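Local coordinates for clostripain-related protein (Bacteroides thetaiotaomicron, PDB 6N9J) that probably cleaves peptide bonds as a secreted C11 (clostripain-family) cysteine protease of clan CD, at residues 162-167 with 239-244; 170-173 with 178-181; 276-281 with 286-291; 326-329 with 333-336; 345-350 with 354-359. All coordinates share one frame; numbering follows the deposited sequence.

Interaction 1. Residues 162-167 with 239-244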
# COMPACT_ATOMS: atom_id res chain seq x y z
N TYR A 162 0.07 -2.21 -6.35
CA TYR A 162 1.34 -1.73 -6.91
C TYR A 162 2.04 -0.70 -6.05
O TYR A 162 2.91 0.02 -6.54
CB TYR A 162 1.12 -1.10 -8.29
CG TYR A 162 0.53 -1.99 -9.38
CD1 TYR A 162 1.19 -3.14 -9.80
CD2 TYR A 162 -0.65 -1.64 -10.02
CE1 TYR A 162 0.66 -3.95 -10.82
CE2 TYR A 162 -1.19 -2.44 -11.03
CZ TYR A 162 -0.52 -3.59 -11.43
OH TYR A 162 -1.04 -4.37 -12.44
N MET A 163 1.67 -0.59 -4.78
CA MET A 163 2.16 0.52 -3.96
C MET A 163 3.51 0.23 -3.32
O MET A 163 4.23 1.16 -2.96
CB MET A 163 1.12 0.88 -2.88
CG MET A 163 -0.19 1.45 -3.44
SD MET A 163 -0.06 2.69 -4.76
CE MET A 163 0.94 3.94 -4.02
N GLN A 164 3.87 -1.05 -3.20
CA GLN A 164 5.16 -1.43 -2.61
C GLN A 164 6.27 -1.27 -3.67
O GLN A 164 6.91 -2.23 -4.10
CB GLN A 164 5.12 -2.85 -2.05
CG GLN A 164 6.21 -3.16 -1.01
CD GLN A 164 5.94 -2.55 0.38
OE1 GLN A 164 5.37 -1.46 0.50
NE2 GLN A 164 6.36 -3.25 1.42
N SER A 165 6.46 -0.00 -4.07
CA SER A 165 7.45 0.48 -5.01
C SER A 165 8.51 1.29 -4.27
O SER A 165 8.19 2.08 -3.37
CB SER A 165 6.74 1.32 -6.09
OG SER A 165 7.48 2.47 -6.47
N VAL A 166 9.78 1.10 -4.64
CA VAL A 166 10.89 1.75 -3.95
C VAL A 166 10.83 3.26 -4.19
O VAL A 166 11.27 4.04 -3.35
CB VAL A 166 12.27 1.17 -4.41
CG1 VAL A 166 12.60 1.61 -5.81
CG2 VAL A 166 13.40 1.58 -3.45
N GLU A 167 10.26 3.66 -5.33
CA GLU A 167 10.08 5.08 -5.64
C GLU A 167 9.06 5.74 -4.71
O GLU A 167 9.25 6.86 -4.25
CB GLU A 167 9.65 5.25 -7.10
CG GLU A 167 10.72 4.85 -8.13
CD GLU A 167 10.67 3.38 -8.52
OE1 GLU A 167 9.90 2.61 -7.90
OE2 GLU A 167 11.43 3.00 -9.45
N SER A 239 0.84 -11.47 -2.55
CA SER A 239 2.23 -11.23 -2.19
C SER A 239 2.36 -9.95 -1.40
O SER A 239 1.79 -8.91 -1.77
CB SER A 239 3.09 -11.16 -3.45
OG SER A 239 2.69 -10.05 -4.22
N ILE A 240 3.10 -10.00 -0.30
CA ILE A 240 3.20 -8.86 0.62
C ILE A 240 4.63 -8.73 1.11
O ILE A 240 5.32 -9.72 1.26
CB ILE A 240 2.24 -9.04 1.85
CG1 ILE A 240 0.79 -9.14 1.41
CG2 ILE A 240 2.40 -7.90 2.86
CD1 ILE A 240 0.19 -7.81 0.95
N SER A 241 5.08 -7.49 1.33
CA SER A 241 6.34 -7.25 2.03
C SER A 241 6.24 -6.05 2.99
O SER A 241 5.25 -5.32 3.00
CB SER A 241 7.49 -7.03 1.03
OG SER A 241 7.32 -5.83 0.29
N VAL A 242 7.29 -5.87 3.79
CA VAL A 242 7.38 -4.77 4.75
C VAL A 242 8.72 -4.07 4.57
O VAL A 242 9.78 -4.70 4.70
CB VAL A 242 7.26 -5.26 6.23
CG1 VAL A 242 7.56 -4.12 7.19
CG2 VAL A 242 5.88 -5.83 6.51
N ILE A 243 8.68 -2.78 4.27
CA ILE A 243 9.88 -1.98 4.14
C ILE A 243 10.08 -1.08 5.36
O ILE A 243 9.15 -0.39 5.77
CB ILE A 243 9.82 -1.12 2.89
CG1 ILE A 243 9.85 -2.02 1.64
CG2 ILE A 243 10.95 -0.10 2.87
CD1 ILE A 243 9.63 -1.26 0.37
N LYS A 244 11.29 -1.14 5.95
CA LYS A 244 11.69 -0.29 7.08
C LYS A 244 12.35 0.99 6.57
O LYS A 244 13.48 0.95 6.03
CB LYS A 244 12.66 -1.07 7.99
CG LYS A 244 13.02 -0.38 9.30
CD LYS A 244 14.00 -1.23 10.10
CE LYS A 244 14.04 -0.84 11.57
NZ LYS A 244 14.41 0.58 11.78
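A buried side-chain-to-strand contact joins Q164, in the loop that leads into helix 166-171, to S241 and I243 of strand 239-244 in the central sheet. The amide of Q164 carries it: NE2 donates to S241 OG at 3.0 Å, with an N-H...O angle of 156° and the hydroxyl oxygen only 6° out of the amide plane. S241 O lies even nearer to Q164 NE2, at 2.8 Å, but the angle is too poor for a hydrogen bond. The second bond of NE2 goes to F179 O on the adjoining strand 178-181, while S241 OG is also hydrogen-bonded to G343 O; the buried amide nitrogen and the hydroxyl are thus each tied to two groups. Beside this polar centre, I243 supplies an apolar flank: its CD1 comes within 3.9 Å of Q164 CD, and the two side chains run past each other in opposite directions. The course of the glutamine explains the fit. CG stands anti to the backbone N (chi1 -160°), and a bend at chi2 brings NE2 down onto the strand at S241. At the backbone, Q164 is the centre of an inverse gamma turn, closed by S165 N to M163 O at 2.7 Å. S165 then takes the N-cap position of helix 166-171. Such a loop, running from strand 155-159 into helix 166-171 and reaching an interior strand of the sheet through one glutamine, belongs to the alpha/beta core of the clostripain family.

Interaction 2. Residues 170-173 with 178-181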
# COMPACT_ATOMS: atom_id res chain seq x y z
N TYR A 170 10.40 5.58 -0.95
CA TYR A 170 11.45 6.58 -0.74
C TYR A 170 10.85 7.99 -0.70
O TYR A 170 11.25 8.80 0.13
CB TYR A 170 12.55 6.50 -1.82
CG TYR A 170 13.78 7.32 -1.44
CD1 TYR A 170 14.78 6.77 -0.65
CD2 TYR A 170 13.91 8.64 -1.84
CE1 TYR A 170 15.89 7.51 -0.28
CE2 TYR A 170 15.01 9.39 -1.48
CZ TYR A 170 16.00 8.82 -0.70
OH TYR A 170 17.10 9.56 -0.34
N GLN A 171 9.89 8.27 -1.59
CA GLN A 171 9.25 9.60 -1.63
C GLN A 171 8.52 9.95 -0.34
O GLN A 171 8.48 11.12 0.07
CB GLN A 171 8.26 9.68 -2.79
CG GLN A 171 7.90 11.11 -3.19
CD GLN A 171 8.96 11.79 -4.07
OE1 GLN A 171 9.67 11.14 -4.85
NE2 GLN A 171 9.05 13.11 -3.95
N LEU A 172 7.95 8.93 0.29
CA LEU A 172 7.18 9.08 1.52
C LEU A 172 7.94 8.64 2.77
O LEU A 172 7.33 8.46 3.82
CB LEU A 172 5.89 8.26 1.44
CG LEU A 172 4.97 8.56 0.26
CD1 LEU A 172 3.80 7.60 0.26
CD2 LEU A 172 4.49 9.98 0.34
N ARG A 173 9.26 8.46 2.67
CA ARG A 173 10.01 7.82 3.76
C ARG A 173 9.95 8.56 5.11
O ARG A 173 10.07 7.93 6.17
CB ARG A 173 11.48 7.62 3.36
CG ARG A 173 12.28 8.92 3.24
CD ARG A 173 13.61 8.70 2.55
NE ARG A 173 14.39 9.94 2.46
CZ ARG A 173 14.14 10.91 1.58
NH1 ARG A 173 13.15 10.79 0.71
NH2 ARG A 173 14.90 11.99 1.58
N TYR A 178 7.36 2.28 8.77
CA TYR A 178 7.21 1.03 8.01
C TYR A 178 6.11 1.15 6.97
O TYR A 178 5.10 1.82 7.20
CB TYR A 178 6.91 -0.15 8.94
CG TYR A 178 7.98 -0.38 9.99
CD1 TYR A 178 9.05 -1.21 9.71
CD2 TYR A 178 7.92 0.24 11.24
CE1 TYR A 178 10.05 -1.43 10.65
CE2 TYR A 178 8.92 0.04 12.19
CZ TYR A 178 9.99 -0.80 11.88
OH TYR A 178 11.00 -1.03 12.80
N PHE A 179 6.32 0.49 5.84
CA PHE A 179 5.35 0.47 4.75
C PHE A 179 4.95 -0.97 4.45
O PHE A 179 5.81 -1.80 4.18
CB PHE A 179 5.92 1.13 3.49
CG PHE A 179 6.06 2.62 3.58
CD1 PHE A 179 7.19 3.19 4.16
CD2 PHE A 179 5.06 3.45 3.11
CE1 PHE A 179 7.32 4.56 4.25
CE2 PHE A 179 5.17 4.82 3.20
CZ PHE A 179 6.31 5.38 3.78
N ILE A 180 3.65 -1.25 4.47
CA ILE A 180 3.17 -2.59 4.17
C ILE A 180 2.35 -2.54 2.88
O ILE A 180 1.40 -1.76 2.76
CB ILE A 180 2.30 -3.18 5.32
CG1 ILE A 180 3.03 -3.08 6.67
CG2 ILE A 180 1.94 -4.62 5.06
CD1 ILE A 180 2.59 -1.87 7.50
N GLY A 181 2.73 -3.36 1.91
CA GLY A 181 2.01 -3.41 0.65
C GLY A 181 2.39 -4.55 -0.28
O GLY A 181 3.18 -5.42 0.09
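Apolar contact between L172 and F179 makes up most of this junction, in which the end of helix 166-171 meets strand 178-181. L172 CB lies 3.7 Å from F179 CZ, the outermost ring carbon, and 3.9 Å from CE2. The ring is sent across by its first torsion, which sets CG anti to the carbonyl carbon (chi1 -72°), and both CB atoms point toward the opposing segment.

A second kind of contact pairs a carbonyl with the ring edge: L172 O sits 3.2 Å from F179 CZ, close to the plane of the ring. Its partial negative charge therefore faces the ring hydrogens and not the pi cloud, probably a mildly favourable electrostatic arrangement.

Polar bonds within 170-173 fix the chain end from which L172 projects. Y170 O accepts from R173 N at 3.2 Å and from R173 NH1 at 2.8 Å, the two donors approaching from opposite faces of the carbonyl plane. NH1 holds the oxygen within 1° of the guanidinium plane, while R173 CD rests 3.8 Å above the centre of the Y170 ring, a CH-pi type of placement.

Around the contact, L172 also packs on I140 and L143 of helix 140-146, and F179 on I156 of strand 155-159. Helix 166-171 is the connection of a beta-alpha-beta unit whose parallel strands are 155-159 and 178-181, and this apolar seam closes the helix onto the second of them.

Interaction 3. Residues 276-281 with 286-291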
# COMPACT_ATOMS: atom_id res chain seq x y z
N ILE A 276 14.05 -10.45 -15.82
CA ILE A 276 13.69 -9.89 -14.52
C ILE A 276 12.20 -10.06 -14.25
O ILE A 276 11.38 -9.73 -15.09
CB ILE A 276 14.05 -8.39 -14.44
CG1 ILE A 276 15.56 -8.20 -14.64
CG2 ILE A 276 13.61 -7.82 -13.12
CD1 ILE A 276 15.98 -6.77 -14.95
N LEU A 277 11.86 -10.59 -13.07
CA LEU A 277 10.46 -10.73 -12.67
C LEU A 277 9.68 -9.43 -12.84
O LEU A 277 10.12 -8.38 -12.37
CB LEU A 277 10.38 -11.19 -11.21
CG LEU A 277 8.95 -11.25 -10.68
CD1 LEU A 277 8.10 -12.24 -11.48
CD2 LEU A 277 8.95 -11.61 -9.23
N CYS A 278 8.54 -9.51 -13.51
CA CYS A 278 7.69 -8.35 -13.79
C CYS A 278 6.35 -8.48 -13.07
O CYS A 278 5.69 -9.52 -13.16
CB CYS A 278 7.47 -8.20 -15.31
SG CYS A 278 6.22 -6.96 -15.76
N TYR A 279 5.95 -7.43 -12.35
CA TYR A 279 4.74 -7.47 -11.51
C TYR A 279 3.46 -7.08 -12.24
O TYR A 279 2.37 -7.34 -11.75
CB TYR A 279 4.91 -6.58 -10.28
CG TYR A 279 5.94 -7.12 -9.31
CD1 TYR A 279 5.77 -8.36 -8.72
CD2 TYR A 279 7.09 -6.39 -9.01
CE1 TYR A 279 6.71 -8.87 -7.83
CE2 TYR A 279 8.03 -6.89 -8.13
CZ TYR A 279 7.84 -8.13 -7.55
OH TYR A 279 8.78 -8.65 -6.68
N ASP A 280 3.59 -6.46 -13.41
CA ASP A 280 2.44 -6.25 -14.30
C ASP A 280 2.70 -6.80 -15.71
O ASP A 280 2.75 -6.04 -16.68
CB ASP A 280 2.07 -4.76 -14.36
CG ASP A 280 3.23 -3.89 -14.86
OD1 ASP A 280 4.40 -4.34 -14.77
OD2 ASP A 280 2.97 -2.76 -15.32
N PRO A 281 2.87 -8.14 -15.84
CA PRO A 281 3.32 -8.71 -17.10
C PRO A 281 2.24 -8.75 -18.18
O PRO A 281 2.54 -8.95 -19.36
CB PRO A 281 3.73 -10.13 -16.71
CG PRO A 281 2.84 -10.46 -15.55
CD PRO A 281 2.58 -9.18 -14.83
N ASN A 286 5.36 -1.95 -16.35
CA ASN A 286 5.93 -0.82 -15.63
C ASN A 286 6.70 -1.24 -14.39
O ASN A 286 7.54 -0.47 -13.90
CB ASN A 286 4.81 0.15 -15.22
CG ASN A 286 4.29 0.98 -16.38
OD1 ASN A 286 5.03 1.26 -17.31
ND2 ASN A 286 3.03 1.39 -16.31
N TYR A 287 6.43 -2.45 -13.90
CA TYR A 287 6.93 -2.89 -12.59
C TYR A 287 7.79 -4.16 -12.63
O TYR A 287 7.31 -5.23 -12.99
CB TYR A 287 5.75 -3.15 -11.64
CG TYR A 287 4.87 -1.95 -11.41
CD1 TYR A 287 5.21 -0.99 -10.47
CD2 TYR A 287 3.71 -1.77 -12.15
CE1 TYR A 287 4.41 0.11 -10.26
CE2 TYR A 287 2.91 -0.67 -11.95
CZ TYR A 287 3.26 0.26 -11.00
OH TYR A 287 2.46 1.35 -10.78
N HIS A 288 9.04 -4.03 -12.20
CA HIS A 288 9.96 -5.16 -12.13
C HIS A 288 10.56 -5.31 -10.74
O HIS A 288 10.66 -4.34 -9.99
CB HIS A 288 11.09 -4.99 -13.15
CG HIS A 288 10.63 -5.10 -14.57
ND1 HIS A 288 10.22 -4.01 -15.31
CD2 HIS A 288 10.47 -6.18 -15.37
CE1 HIS A 288 9.84 -4.42 -16.51
NE2 HIS A 288 9.99 -5.73 -16.57
N ASP A 289 10.98 -6.53 -10.40
CA ASP A 289 11.58 -6.75 -9.10
C ASP A 289 12.94 -6.04 -8.97
O ASP A 289 13.87 -6.27 -9.76
CB ASP A 289 11.74 -8.25 -8.83
CG ASP A 289 12.20 -8.53 -7.41
OD1 ASP A 289 11.38 -8.45 -6.46
OD2 ASP A 289 13.40 -8.84 -7.27
N LEU A 290 13.04 -5.19 -7.95
CA LEU A 290 14.23 -4.38 -7.72
C LEU A 290 15.51 -5.20 -7.54
O LEU A 290 16.55 -4.85 -8.09
CB LEU A 290 14.03 -3.47 -6.49
CG LEU A 290 15.23 -2.62 -6.09
CD1 LEU A 290 15.54 -1.58 -7.16
CD2 LEU A 290 15.00 -1.96 -4.76
N MET A 291 15.44 -6.29 -6.77
CA MET A 291 16.62 -7.14 -6.60
C MET A 291 17.00 -7.80 -7.92
O MET A 291 18.18 -7.95 -8.23
CB MET A 291 16.40 -8.21 -5.52
CG MET A 291 17.62 -9.17 -5.35
SD MET A 291 19.15 -8.36 -4.81
CE MET A 291 18.90 -8.27 -3.05
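N286 meets D280 at the start of the second segment: its backbone N donates to D280 OD2 at 2.7 Å, using the syn lone pair of that oxygen. At Y287 the same carboxylate is engaged again, the backbone N reaching D280 OD1 at 2.9 Å from above the carboxylate plane, 36° out of it. D280 thus takes two successive amides, and its chi1 of 58° places CG between its own backbone N and carbonyl carbon, turned toward 286-287. The Y287 ring presents its edge to D280, with the ring and carboxylate planes 67° apart; its hydroxyl bonds to D114. Y287 CB packs on Y279 CB at 3.8 Å, and Y287 O receives Y279 N at 2.7 Å.

H288 forms a single backbone bridge with C278. Its ring edge faces I276 O, and I276 CG2 lies 3.8 Å from H288 CB. C278 SG approaches the H288 ring obliquely, 4.4 Å from the centroid.

D289 closes the contact. Its backbone N donates to L277 O at 2.8 Å, and its OD1 accepts from Y279 OH at 2.6 Å on the anti side; CG, standing opposite the backbone N, carries the group toward the tyrosine. OD1 also accepts from E342 N, while OD2 caps helix 290-297 through G292 N.

Two aspartates therefore divide the polar work: D280 gathers backbone amides at one end and D289 joins a tyrosine hydroxyl to a helix start at the other. With two or more donors on each carboxylate, both are probably stabilised as anions.

Interaction 4. Residues 326-329 with 333-336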
# COMPACT_ATOMS: atom_id res chain seq x y z
N CYS A 326 -3.34 -11.97 -11.90
CA CYS A 326 -3.04 -10.68 -12.52
C CYS A 326 -4.01 -10.46 -13.64
O CYS A 326 -4.57 -11.42 -14.17
CB CYS A 326 -1.59 -10.61 -13.05
SG CYS A 326 -0.30 -10.55 -11.76
N THR A 327 -4.20 -9.21 -14.03
CA THR A 327 -5.20 -8.90 -15.03
C THR A 327 -4.60 -8.29 -16.27
O THR A 327 -3.53 -7.68 -16.24
CB THR A 327 -6.30 -7.95 -14.47
OG1 THR A 327 -5.74 -6.67 -14.14
CG2 THR A 327 -6.96 -8.55 -13.23
N TYR A 328 -5.29 -8.47 -17.38
CA TYR A 328 -4.97 -7.74 -18.59
C TYR A 328 -5.72 -6.42 -18.54
O TYR A 328 -6.57 -6.22 -17.67
CB TYR A 328 -5.37 -8.52 -19.83
CG TYR A 328 -4.71 -9.85 -20.01
CD1 TYR A 328 -5.23 -10.99 -19.41
CD2 TYR A 328 -3.61 -9.99 -20.85
CE1 TYR A 328 -4.64 -12.23 -19.61
CE2 TYR A 328 -3.01 -11.20 -21.05
CZ TYR A 328 -3.53 -12.32 -20.43
OH TYR A 328 -2.93 -13.54 -20.65
N SER A 329 -5.42 -5.53 -19.49
CA SER A 329 -6.10 -4.25 -19.57
C SER A 329 -7.59 -4.46 -19.85
O SER A 329 -8.40 -3.62 -19.48
CB SER A 329 -5.48 -3.39 -20.66
OG SER A 329 -4.09 -3.24 -20.43
N GLY A 333 -8.30 -11.91 -16.57
CA GLY A 333 -7.02 -12.22 -15.96
C GLY A 333 -6.65 -13.69 -15.92
O GLY A 333 -7.37 -14.55 -16.45
N LYS A 334 -5.52 -13.97 -15.28
CA LYS A 334 -5.05 -15.34 -15.08
C LYS A 334 -3.99 -15.36 -13.99
O LYS A 334 -3.52 -14.31 -13.55
CB LYS A 334 -4.50 -15.93 -16.39
CG LYS A 334 -3.19 -15.32 -16.86
CD LYS A 334 -2.49 -16.21 -17.89
CE LYS A 334 -1.20 -15.59 -18.39
NZ LYS A 334 -0.48 -16.48 -19.36
N MET A 335 -3.61 -16.56 -13.55
CA MET A 335 -2.53 -16.72 -12.58
C MET A 335 -1.17 -16.48 -13.24
O MET A 335 -0.94 -16.91 -14.36
CB MET A 335 -2.56 -18.13 -11.96
CG MET A 335 -3.88 -18.48 -11.27
SD MET A 335 -4.30 -17.39 -9.90
CE MET A 335 -2.99 -17.81 -8.76
N VAL A 336 -0.27 -15.79 -12.53
CA VAL A 336 1.08 -15.54 -13.03
C VAL A 336 2.12 -15.96 -11.99
O VAL A 336 1.93 -15.75 -10.79
CB VAL A 336 1.26 -14.04 -13.37
CG1 VAL A 336 2.72 -13.73 -13.71
CG2 VAL A 336 0.32 -13.65 -14.52
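K334 reaches diagonally over to Y328 beside the turn of an antiparallel hairpin, and its side chain crosses the hydroxyl end of the tyrosine obliquely. From CB, chi1 of 70° sets CG between the backbone N and the carbonyl carbon, where it lies oblique to the ring. The chain then runs extended. CD passes 3.9 Å from Y328 OH, and CE makes the nearest approach, 3.5 Å from the same oxygen. NZ, at the tip, ends 4.0 Å from Y328 OH, so the aliphatic part of the lysine does the touching while the ammonium stays beyond hydrogen-bonding distance of the hydroxyl.

The backbones beneath this pair form a two-bond ladder. C326 N donates to K334 O at 2.9 Å with an angle of 173°, and K334 N returns a bond to C326 O at 2.9 Å, arriving nearly along the C=O axis: the signature of an antiparallel hydrogen-bonded pair. T327 and G333 make the neighbouring non-hydrogen-bonded pair. Their CA atoms are only 3.9 Å apart, and G333 CA comes close to C326 O, 3.1 Å away. Further along, V336 CG2 meets C326 CB at 3.9 Å.

T327 OG1 bonds to E185 and R283, and the T327 side chain also packs on a polar side chain of the bound peptide inhibitor. The chemistry is thus split: backbone bonds hold the hairpin in register, an aliphatic lysine chain passes the tyrosine hydroxyl at the more exposed margin, and a threonine on the other strand face borders the ligand.

Interaction 5. Residues 345-350 with 354-359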
# COMPACT_ATOMS: atom_id res chain seq x y z
N SER A 345 9.13 -3.42 -5.98
CA SER A 345 9.20 -3.14 -7.42
C SER A 345 9.99 -1.87 -7.70
O SER A 345 10.27 -1.08 -6.79
CB SER A 345 7.81 -3.02 -8.04
OG SER A 345 7.29 -1.71 -7.85
N THR A 346 10.32 -1.68 -8.97
CA THR A 346 11.05 -0.52 -9.42
C THR A 346 10.72 -0.27 -10.89
O THR A 346 10.27 -1.19 -11.60
CB THR A 346 12.58 -0.69 -9.26
OG1 THR A 346 13.26 0.52 -9.62
CG2 THR A 346 13.08 -1.81 -10.16
N TYR A 347 10.93 0.96 -11.35
CA TYR A 347 10.85 1.26 -12.76
C TYR A 347 12.23 1.08 -13.42
O TYR A 347 13.25 1.53 -12.88
CB TYR A 347 10.34 2.67 -12.97
CG TYR A 347 10.15 3.04 -14.41
CD1 TYR A 347 9.21 2.37 -15.20
CD2 TYR A 347 10.89 4.05 -15.00
CE1 TYR A 347 9.03 2.69 -16.52
CE2 TYR A 347 10.72 4.38 -16.33
CZ TYR A 347 9.78 3.70 -17.09
OH TYR A 347 9.60 4.03 -18.41
N ILE A 348 12.25 0.42 -14.57
CA ILE A 348 13.49 0.29 -15.34
C ILE A 348 13.49 1.31 -16.47
O ILE A 348 12.75 1.16 -17.44
CB ILE A 348 13.65 -1.12 -15.91
CG1 ILE A 348 13.82 -2.14 -14.78
CG2 ILE A 348 14.81 -1.17 -16.89
CD1 ILE A 348 13.80 -3.58 -15.24
N LEU A 349 14.31 2.36 -16.34
CA LEU A 349 14.38 3.40 -17.37
C LEU A 349 14.68 2.80 -18.73
O LEU A 349 15.64 2.05 -18.89
CB LEU A 349 15.44 4.45 -17.01
CG LEU A 349 15.09 5.34 -15.81
CD1 LEU A 349 16.33 6.06 -15.30
CD2 LEU A 349 14.01 6.34 -16.18
N ARG A 350 13.84 3.11 -19.70
CA ARG A 350 14.00 2.54 -21.02
C ARG A 350 14.47 3.58 -22.03
O ARG A 350 14.64 3.27 -23.21
CB ARG A 350 12.69 1.91 -21.48
CG ARG A 350 12.24 0.74 -20.62
CD ARG A 350 10.75 0.52 -20.81
NE ARG A 350 10.27 -0.77 -20.31
CZ ARG A 350 9.99 -1.02 -19.04
NH1 ARG A 350 10.17 -0.08 -18.12
NH2 ARG A 350 9.53 -2.21 -18.69
N SER A 354 9.40 9.23 -23.24
CA SER A 354 7.99 9.21 -22.86
C SER A 354 7.70 10.22 -21.75
O SER A 354 8.62 10.69 -21.08
CB SER A 354 7.58 7.80 -22.41
OG SER A 354 8.17 7.47 -21.16
N SER A 355 6.43 10.54 -21.56
CA SER A 355 6.03 11.53 -20.56
C SER A 355 6.22 11.01 -19.15
O SER A 355 6.50 11.79 -18.23
CB SER A 355 4.58 11.97 -20.77
OG SER A 355 3.69 10.87 -20.78
N GLN A 356 6.07 9.71 -18.95
CA GLN A 356 6.20 9.19 -17.59
C GLN A 356 7.68 9.14 -17.18
O GLN A 356 8.00 9.29 -16.01
CB GLN A 356 5.51 7.83 -17.45
CG GLN A 356 6.21 6.63 -18.07
CD GLN A 356 5.43 5.35 -17.85
OE1 GLN A 356 4.20 5.35 -17.87
NE2 GLN A 356 6.14 4.25 -17.62
N GLU A 357 8.59 8.97 -18.14
CA GLU A 357 10.02 9.01 -17.82
C GLU A 357 10.47 10.42 -17.54
O GLU A 357 11.25 10.65 -16.62
CB GLU A 357 10.86 8.41 -18.95
CG GLU A 357 10.64 6.92 -19.16
CD GLU A 357 11.88 6.16 -19.57
OE1 GLU A 357 12.96 6.78 -19.74
OE2 GLU A 357 11.78 4.92 -19.71
N LYS A 358 9.98 11.38 -18.32
CA LYS A 358 10.30 12.78 -18.08
C LYS A 358 9.85 13.18 -16.68
O LYS A 358 10.56 13.91 -15.97
CB LYS A 358 9.64 13.68 -19.13
N TYR A 359 8.69 12.69 -16.28
CA TYR A 359 8.19 12.91 -14.92
C TYR A 359 9.10 12.22 -13.91
O TYR A 359 9.47 12.80 -12.89
CB TYR A 359 6.74 12.41 -14.79
CG TYR A 359 6.17 12.56 -13.39
CD1 TYR A 359 6.28 11.54 -12.46
CD2 TYR A 359 5.51 13.73 -13.01
CE1 TYR A 359 5.77 11.67 -11.17
CE2 TYR A 359 4.99 13.87 -11.73
CZ TYR A 359 5.13 12.84 -10.82
OH TYR A 359 4.61 12.99 -9.56
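E357 and Y347, with the most surface buried here, meet through a carboxylate oxygen and a phenol, and Q356 brings its amide nitrogen near the ring. Y347 OH donates to E357 OE2 at 2.7 Å on the anti side, 19° out of the carboxylate plane. The same oxygen takes the backbone N of R350, also at 2.7 Å and with an N-H...O angle of 163°, through its syn lone pair. Two donors therefore grip one oxygen from two directions and help to fix the carboxylate's rotation, with its plane perpendicular to the Y347 ring and E357 CD at the ring edge. The reach of the glutamate depends on a bend at chi2 (-145°), an angle away from the usual staggered positions. Its other oxygen, OE1, has L349 CD2 at 3.7 Å and a weak bond from E351 N.

Y347 projects with CG anti to its backbone N, which carries the ring across to the helix. Q356 NE2 comes to 3.5 Å from Y347 CE1, the amide plane steeply inclined to the ring; this nitrogen is hydrogen-bonded to N286 OD1.

S354 is the N-cap of helix 355-363, its OG accepting a weak bond from E357 N at 3.4 Å. The bonds of E357 set the first turn of that helix against the chain leaving strand 345-346, whose I348 packs on L293 of helix 290-297, while Y347 meets the rings of W116 and of Y360 from helix 355-363 itself.

How the interactions relate
Interactions 1 and 2, with centres about 7 Å apart, are joined through neighbouring strands of the main sheet: F179 N to I243 O is 3.0 Å and S241 N to G181 O is 3.1 Å, both probable hydrogen bonds. E167 connects interaction 1 to interaction 5, its OE2 lying 2.8 Å from Y347 N. Interactions 3 and 5 share a small two-stranded sheet, with H288 O 2.9 Å from T346 N. Interaction 3 also borders interaction 1, where the rings of Y162 and Y287 stack, and interaction 4, where P281 CG touches V336 CG1 at 3.8 Å. Of the five, interaction 4 reaches the bound peptide, through T327; its centre lies about 26 Å from that of interaction 2.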